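Local atomic coordinates of galactan 1,3-beta-galactosidase (Phanerochaete chrysosporium, PDB entry 7BYS), a protein that probably hydrolyses beta-1,3-galactans as an exo-acting glycosidase, releasing galactose, and carries a carbohydrate-binding module beside its catalytic domain. Residues F34-F45 with I74-V85. Sequence-based numbering, arbitrary orientation.
Sequences FGEDKSHNSALF and ISTSNVVERPKV
Glu36 and Phe45 anchor the segment 34-45 to the segment 74-85 where two successive four-stranded sheets meet in the five-bladed beta-propeller of this GH43 enzyme. Strands 34-36 and 79-85 run almost antiparallel, their axes 6.0 Å apart, yet they belong to neighbouring blades and are joined by side chains. Phe45 turns toward the 74-85 segment with CG anti to the backbone N (chi1 -178°), which lays the ring against Val80. From the root outward, CB touches the carbonyl oxygens of both Asn78 and Ser75, and CG meets Val80 CG2. CD1 packs 3.5 Å from Val80 CB, and CE1 reaches Val80 CB and CG1. At the ring edge, in its plane, Ile74 O comes to 3.3 Å from CD2 and is also near CE2. The methyl Val80 CG2 thus makes a CH-pi contact over one face, while Phe45 N donates to Asn78 O at 2.8 Å. Further along, Val85 CG2 sits over the centre of the Phe34 ring, a second CH-pi contact, at 3.6 Å from the centroid, and Pro83 CG rests on Gly35 CA. The extended Glu36 side chain brings OE2 to 2.8 Å from Arg82 N, whose N-H it accepts through the anti lone pair in a fairly straight bond (161°); OE1 is met from above the carboxylate plane by Lys38 NZ in a salt bridge. With an alanine in place of Glu36, Arg82 N would probably lose its acceptor and Lys38 its anionic mate, and the backbone joining Glu81 and Arg82, two galactose-binding residues, would be less firmly held. The Arg82 guanidinium itself bonds to Asn243 O and lies near Asp137 and Gln242 of the same site. Glu81 OE2, also bonded to Tyr105, receives a hydrogen bond from a water that donates to Ala43 O and accepts from Lys38 NZ.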
ATOM      1  N   PHE A  34       7.679  -2.364  10.144  1.00  8.34           N
ATOM      2  CA  PHE A  34       8.386  -3.555   9.709  1.00  8.22           C
ATOM      3  C   PHE A  34       7.903  -3.936   8.322  1.00  8.55           C
ATOM      4  O   PHE A  34       6.726  -3.781   8.004  1.00  8.97           O
ATOM      5  CB  PHE A  34       8.085  -4.732  10.639  1.00  9.30           C
ATOM      6  CG  PHE A  34       8.452  -4.483  12.065  1.00  8.67           C
ATOM      7  CD1 PHE A  34       7.545  -3.918  12.943  1.00 10.27           C
ATOM      8  CD2 PHE A  34       9.706  -4.821  12.528  1.00  9.89           C
ATOM      9  CE1 PHE A  34       7.887  -3.680  14.270  1.00 10.90           C
ATOM     10  CE2 PHE A  34      10.053  -4.579  13.855  1.00 11.88           C
ATOM     11  CZ  PHE A  34       9.149  -4.009  14.719  1.00  9.24           C
ATOM     12  N   GLY A  35       8.802  -4.461   7.503  1.00  8.00           N
ATOM     13  CA  GLY A  35       8.345  -4.880   6.194  1.00  8.84           C
ATOM     14  C   GLY A  35       9.387  -5.713   5.494  1.00  8.97           C
ATOM     15  O   GLY A  35      10.473  -5.971   6.019  1.00  9.97           O
ATOM     16  N   GLU A  36       9.028  -6.140   4.286  1.00  8.83           N
ATOM     17  CA  GLU A  36       9.932  -6.912   3.437  1.00  9.22           C
ATOM     18  C   GLU A  36      10.916  -5.979   2.739  1.00  7.70           C
ATOM     19  O   GLU A  36      10.513  -5.028   2.063  1.00 10.23           O
ATOM     20  CB  GLU A  36       9.121  -7.660   2.380  1.00  9.57           C
ATOM     21  CG  GLU A  36       7.985  -8.487   2.947  1.00 10.60           C
ATOM     22  CD  GLU A  36       6.839  -8.646   1.965  1.00 13.29           C
ATOM     23  OE1 GLU A  36       7.006  -8.303   0.774  1.00 14.78           O
ATOM     24  OE2 GLU A  36       5.749  -9.078   2.374  1.00 10.46           O
ATOM     25  N   ASP A  37      12.215  -6.271   2.868  1.00 10.39           N
ATOM     26  CA  ASP A  37      13.237  -5.545   2.114  1.00 11.63           C
ATOM     27  C   ASP A  37      13.341  -6.196   0.742  1.00 11.88           C
ATOM     28  O   ASP A  37      13.756  -7.348   0.623  1.00 13.10           O
ATOM     29  CB  ASP A  37      14.567  -5.613   2.859  1.00 11.39           C
ATOM     30  CG  ASP A  37      15.674  -4.821   2.180  1.00 17.39           C
ATOM     31  OD1 ASP A  37      15.543  -4.466   0.993  1.00 15.15           O
ATOM     32  OD2 ASP A  37      16.699  -4.554   2.842  1.00 15.99           O
ATOM     33  N   LYS A  38      12.950  -5.473  -0.299  1.00 11.82           N
ATOM     34  CA  LYS A  38      13.002  -6.012  -1.651  1.00 12.44           C
ATOM     35  C   LYS A  38      13.984  -5.231  -2.518  1.00 13.40           C
ATOM     36  O   LYS A  38      13.812  -5.147  -3.729  1.00 12.43           O
ATOM     37  CB  LYS A  38      11.607  -6.047  -2.274  1.00 12.94           C
ATOM     38  CG  LYS A  38      10.655  -6.977  -1.525  1.00 12.66           C
ATOM     39  CD  LYS A  38       9.259  -7.013  -2.145  1.00 15.58           C
ATOM     40  CE  LYS A  38       8.773  -8.455  -2.351  1.00 17.52           C
ATOM     41  NZ  LYS A  38       8.851  -9.307  -1.117  1.00 19.67           N
ATOM     42  N   SER A  39      15.042  -4.684  -1.911  1.00 14.11           N
ATOM     43  CA  SER A  39      15.900  -3.737  -2.620  1.00 15.53           C
ATOM     44  C   SER A  39      16.657  -4.362  -3.783  1.00 25.36           C
ATOM     45  O   SER A  39      17.159  -3.623  -4.637  1.00 23.59           O
ATOM     46  CB  SER A  39      16.885  -3.080  -1.659  1.00 18.86           C
ATOM     47  OG  SER A  39      17.658  -4.069  -1.022  1.00 22.15           O
ATOM     48  N   HIS A  40      16.767  -5.685  -3.844  1.00 19.64           N
ATOM     49  CA  HIS A  40      17.383  -6.310  -5.007  1.00 24.48           C
ATOM     50  C   HIS A  40      16.361  -6.964  -5.932  1.00 19.56           C
ATOM     51  O   HIS A  40      16.693  -7.870  -6.707  1.00 18.92           O
ATOM     52  CB  HIS A  40      18.542  -7.217  -4.605  1.00 30.35           C
ATOM     53  CG  HIS A  40      19.705  -6.454  -4.046  1.00 40.15           C
ATOM     54  ND1 HIS A  40      20.371  -6.829  -2.898  1.00 45.88           N
ATOM     55  CD2 HIS A  40      20.294  -5.308  -4.465  1.00 38.92           C
ATOM     56  CE1 HIS A  40      21.334  -5.957  -2.646  1.00 42.62           C
ATOM     57  NE2 HIS A  40      21.307  -5.024  -3.581  1.00 48.53           N
ATOM     58  N   ASN A  41      15.119  -6.480  -5.880  1.00 16.14           N
ATOM     59  CA  ASN A  41      14.064  -6.861  -6.812  1.00 14.54           C
ATOM     60  C   ASN A  41      13.781  -8.354  -6.776  1.00 16.47           C
ATOM     61  O   ASN A  41      13.434  -8.961  -7.791  1.00 21.30           O
ATOM     62  CB  ASN A  41      14.351  -6.369  -8.232  1.00 15.65           C
ATOM     63  CG  ASN A  41      14.587  -4.878  -8.281  1.00 18.37           C
ATOM     64  OD1 ASN A  41      13.769  -4.091  -7.798  1.00 15.42           O
ATOM     65  ND2 ASN A  41      15.720  -4.475  -8.842  1.00 25.41           N
ATOM     66  N   SER A  42      13.938  -8.950  -5.605  1.00 16.23           N
ATOM     67  CA  SER A  42      13.727 -10.369  -5.398  1.00 15.67           C
ATOM     68  C   SER A  42      12.424 -10.602  -4.644  1.00 13.83           C
ATOM     69  O   SER A  42      12.000  -9.779  -3.827  1.00 16.57           O
ATOM     70  CB  SER A  42      14.880 -10.957  -4.587  1.00 18.00           C
ATOM     71  OG  SER A  42      14.676 -12.331  -4.324  1.00 16.07           O
ATOM     72  N   ALA A  43      11.786 -11.729  -4.942  1.00 13.25           N
ATOM     73  CA  ALA A  43      10.663 -12.209  -4.153  1.00 13.76           C
ATOM     74  C   ALA A  43      11.117 -12.995  -2.935  1.00 16.43           C
ATOM     75  O   ALA A  43      10.283 -13.326  -2.078  1.00 19.71           O
ATOM     76  CB  ALA A  43       9.757 -13.087  -5.023  1.00 16.54           C
ATOM     77  N   LEU A  44      12.411 -13.286  -2.836  1.00 13.46           N
ATOM     78  CA  LEU A  44      12.965 -14.123  -1.785  1.00 14.63           C
ATOM     79  C   LEU A  44      13.475 -13.260  -0.639  1.00 15.31           C
ATOM     80  O   LEU A  44      13.585 -12.041  -0.740  1.00 15.82           O
ATOM     81  CB  LEU A  44      14.092 -14.986  -2.350  1.00 17.51           C
ATOM     82  CG  LEU A  44      13.703 -15.741  -3.623  1.00 18.23           C
ATOM     83  CD1 LEU A  44      14.886 -16.516  -4.196  1.00 20.87           C
ATOM     84  CD2 LEU A  44      12.532 -16.665  -3.334  1.00 17.95           C
ATOM     85  N   PHE A  45      13.806 -13.919   0.463  1.00 13.28           N
ATOM     86  CA  PHE A  45      14.053 -13.214   1.712  1.00 13.52           C
ATOM     87  C   PHE A  45      15.419 -12.542   1.705  1.00 14.12           C
ATOM     88  O   PHE A  45      16.450 -13.208   1.532  1.00 15.07           O
ATOM     89  CB  PHE A  45      13.958 -14.198   2.869  1.00 12.27           C
ATOM     90  CG  PHE A  45      14.145 -13.574   4.223  1.00 11.36           C
ATOM     91  CD1 PHE A  45      13.550 -12.357   4.535  1.00 10.75           C
ATOM     92  CD2 PHE A  45      14.881 -14.223   5.202  1.00 10.90           C
ATOM     93  CE1 PHE A  45      13.693 -11.803   5.784  1.00 11.97           C
ATOM     94  CE2 PHE A  45      15.026 -13.665   6.459  1.00 12.88           C
ATOM     95  CZ  PHE A  45      14.442 -12.450   6.745  1.00 12.55           C
ATOM     96  N   ILE A  74      14.160 -19.656   6.703  1.00 14.22           N
ATOM     97  CA  ILE A  74      14.384 -18.228   6.493  1.00 14.62           C
ATOM     98  C   ILE A  74      15.720 -17.982   5.804  1.00 11.09           C
ATOM     99  O   ILE A  74      16.389 -16.976   6.060  1.00 14.09           O
ATOM    100  CB  ILE A  74      14.216 -17.388   7.776  1.00 14.98           C
ATOM    101  CG1 ILE A  74      15.258 -17.746   8.847  1.00 13.33           C
ATOM    102  CG2 ILE A  74      12.780 -17.514   8.315  1.00 14.94           C
ATOM    103  CD1 ILE A  74      15.459 -16.625   9.852  1.00 18.56           C
ATOM    104  N   SER A  75      16.103 -18.887   4.901  1.00 15.14           N
ATOM    105  CA  SER A  75      17.252 -18.646   4.040  1.00 12.77           C
ATOM    106  C   SER A  75      16.900 -17.639   2.940  1.00 18.47           C
ATOM    107  O   SER A  75      15.736 -17.282   2.727  1.00 14.27           O
ATOM    108  CB  SER A  75      17.688 -19.949   3.373  1.00 16.08           C
ATOM    109  OG  SER A  75      16.796 -20.299   2.331  1.00 17.34           O
ATOM    110  N   THR A  76      17.933 -17.177   2.220  1.00 15.15           N
ATOM    111  CA  THR A  76      17.710 -16.253   1.108  1.00 15.83           C
ATOM    112  C   THR A  76      17.072 -16.917  -0.100  1.00 18.50           C
ATOM    113  O   THR A  76      16.840 -16.235  -1.105  1.00 21.53           O
ATOM    114  CB  THR A  76      19.014 -15.579   0.672  1.00 20.68           C
ATOM    115  OG1 THR A  76      19.983 -16.581   0.329  1.00 26.44           O
ATOM    116  CG2 THR A  76      19.556 -14.717   1.770  1.00 19.97           C
ATOM    117  N   SER A  77      16.797 -18.215  -0.040  1.00 17.31           N
ATOM    118  CA  SER A  77      16.057 -18.911  -1.085  1.00 18.04           C
ATOM    119  C   SER A  77      14.603 -19.158  -0.703  1.00 18.25           C
ATOM    120  O   SER A  77      13.868 -19.791  -1.468  1.00 17.29           O
ATOM    121  CB  SER A  77      16.741 -20.238  -1.423  0.54 21.72           C
ATOM    122  OG  SER A  77      18.117 -20.041  -1.675  0.54 23.47           O
ATOM    123  N   ASN A  78      14.166 -18.663   0.454  1.00 15.78           N
ATOM    124  CA  ASN A  78      12.809 -18.871   0.935  1.00 14.79           C
ATOM    125  C   ASN A  78      12.044 -17.552   0.933  1.00 14.78           C
ATOM    126  O   ASN A  78      12.596 -16.490   0.635  1.00 15.11           O
ATOM    127  CB  ASN A  78      12.834 -19.482   2.333  1.00 14.21           C
ATOM    128  CG  ASN A  78      13.161 -20.955   2.311  1.00 19.24           C
ATOM    129  OD1 ASN A  78      14.275 -21.360   2.632  1.00 22.70           O
ATOM    130  ND2 ASN A  78      12.190 -21.765   1.931  1.00 24.93           N
ATOM    131  N   VAL A  79      10.767 -17.642   1.295  1.00 13.96           N
ATOM    132  CA  VAL A  79       9.841 -16.513   1.288  1.00 12.96           C
ATOM    133  C   VAL A  79       9.540 -16.106   2.727  1.00 10.60           C
ATOM    134  O   VAL A  79       9.196 -16.951   3.564  1.00 10.54           O
ATOM    135  CB  VAL A  79       8.550 -16.879   0.542  1.00 14.73           C
ATOM    136  CG1 VAL A  79       7.492 -15.814   0.756  1.00 16.22           C
ATOM    137  CG2 VAL A  79       8.834 -17.075  -0.949  1.00 21.07           C
ATOM    138  N   VAL A  80       9.683 -14.815   3.017  1.00  9.75           N
ATOM    139  CA  VAL A  80       9.275 -14.233   4.295  1.00  9.17           C
ATOM    140  C   VAL A  80       8.442 -13.013   3.947  1.00  9.87           C
ATOM    141  O   VAL A  80       8.973 -12.043   3.389  1.00 11.27           O
ATOM    142  CB  VAL A  80      10.478 -13.831   5.160  1.00 11.14           C
ATOM    143  CG1 VAL A  80      10.013 -12.991   6.350  1.00 10.65           C
ATOM    144  CG2 VAL A  80      11.233 -15.063   5.643  1.00 13.63           C
ATOM    145  N   GLU A  81       7.138 -13.059   4.251  1.00  8.93           N
ATOM    146  CA  GLU A  81       6.227 -12.023   3.788  1.00  8.99           C
ATOM    147  C   GLU A  81       5.346 -11.516   4.916  1.00  8.33           C
ATOM    148  O   GLU A  81       5.039 -12.241   5.867  1.00  8.70           O
ATOM    149  CB  GLU A  81       5.339 -12.511   2.630  1.00 10.21           C
ATOM    150  CG  GLU A  81       6.115 -12.597   1.302  1.00 11.31           C
ATOM    151  CD  GLU A  81       5.322 -13.205   0.162  1.00 15.83           C
ATOM    152  OE1 GLU A  81       4.167 -13.619   0.370  1.00 14.13           O
ATOM    153  OE2 GLU A  81       5.865 -13.278  -0.960  1.00 15.71           O
ATOM    154  N   ARG A  82       4.929 -10.262   4.772  1.00  7.77           N
ATOM    155  CA  ARG A  82       3.920  -9.642   5.619  1.00  7.80           C
ATOM    156  C   ARG A  82       4.213  -9.767   7.123  1.00  8.07           C
ATOM    157  O   ARG A  82       3.386 -10.252   7.883  1.00  9.68           O
ATOM    158  CB  ARG A  82       2.526 -10.156   5.282  1.00  6.96           C
ATOM    159  CG  ARG A  82       2.115  -9.799   3.848  1.00  7.04           C
ATOM    160  CD  ARG A  82       0.748 -10.362   3.460  1.00  8.39           C
ATOM    161  NE  ARG A  82       0.438 -10.041   2.062  1.00  8.79           N
ATOM    162  CZ  ARG A  82      -0.004  -8.862   1.632  1.00  7.70           C
ATOM    163  NH1 ARG A  82      -0.250  -7.868   2.476  1.00  9.40           N
ATOM    164  NH2 ARG A  82      -0.234  -8.691   0.336  1.00 10.61           N
ATOM    165  N   PRO A  83       5.394  -9.324   7.567  1.00  7.73           N
ATOM    166  CA  PRO A  83       5.699  -9.388   8.998  1.00  6.45           C
ATOM    167  C   PRO A  83       4.733  -8.527   9.805  1.00  8.53           C
ATOM    168  O   PRO A  83       4.232  -7.505   9.337  1.00  8.61           O
ATOM    169  CB  PRO A  83       7.120  -8.823   9.075  1.00  8.59           C
ATOM    170  CG  PRO A  83       7.177  -7.845   7.916  1.00  8.09           C
ATOM    171  CD  PRO A  83       6.393  -8.528   6.824  1.00  8.23           C
ATOM    172  N   LYS A  84       4.478  -8.960  11.036  1.00  8.27           N
ATOM    173  CA  LYS A  84       3.601  -8.262  11.973  1.00  7.09           C
ATOM    174  C   LYS A  84       4.234  -8.449  13.344  1.00  7.47           C
ATOM    175  O   LYS A  84       4.786  -9.515  13.620  1.00  8.83           O
ATOM    176  CB  LYS A  84       2.186  -8.897  11.974  1.00  7.56           C
ATOM    177  CG  LYS A  84       1.494  -8.949  10.599  1.00  7.88           C
ATOM    178  CD  LYS A  84       1.012  -7.583  10.135  1.00  8.27           C
ATOM    179  CE  LYS A  84       0.647  -7.632   8.651  1.00  9.55           C
ATOM    180  NZ  LYS A  84       1.821  -7.309   7.750  1.00  8.43           N
ATOM    181  N   VAL A  85       4.210  -7.416  14.186  1.00  8.21           N
ATOM    182  CA  VAL A  85       4.835  -7.483  15.507  1.00  8.06           C
ATOM    183  C   VAL A  85       3.874  -6.930  16.549  1.00  8.72           C
ATOM    184  O   VAL A  85       3.306  -5.845  16.370  1.00  8.31           O
ATOM    185  CB  VAL A  85       6.169  -6.713  15.564  1.00  8.26           C
ATOM    186  CG1 VAL A  85       6.789  -6.839  16.961  1.00  8.81           C
ATOM    187  CG2 VAL A  85       7.150  -7.225  14.518  1.00  9.51           C
TER
HETATM  188  O   HOH W   1       8.111 -11.944  -1.633  1.00 19.88           O
HETATM  189  O   HOH W   2      10.540 -13.066   0.826  1.00 18.77           O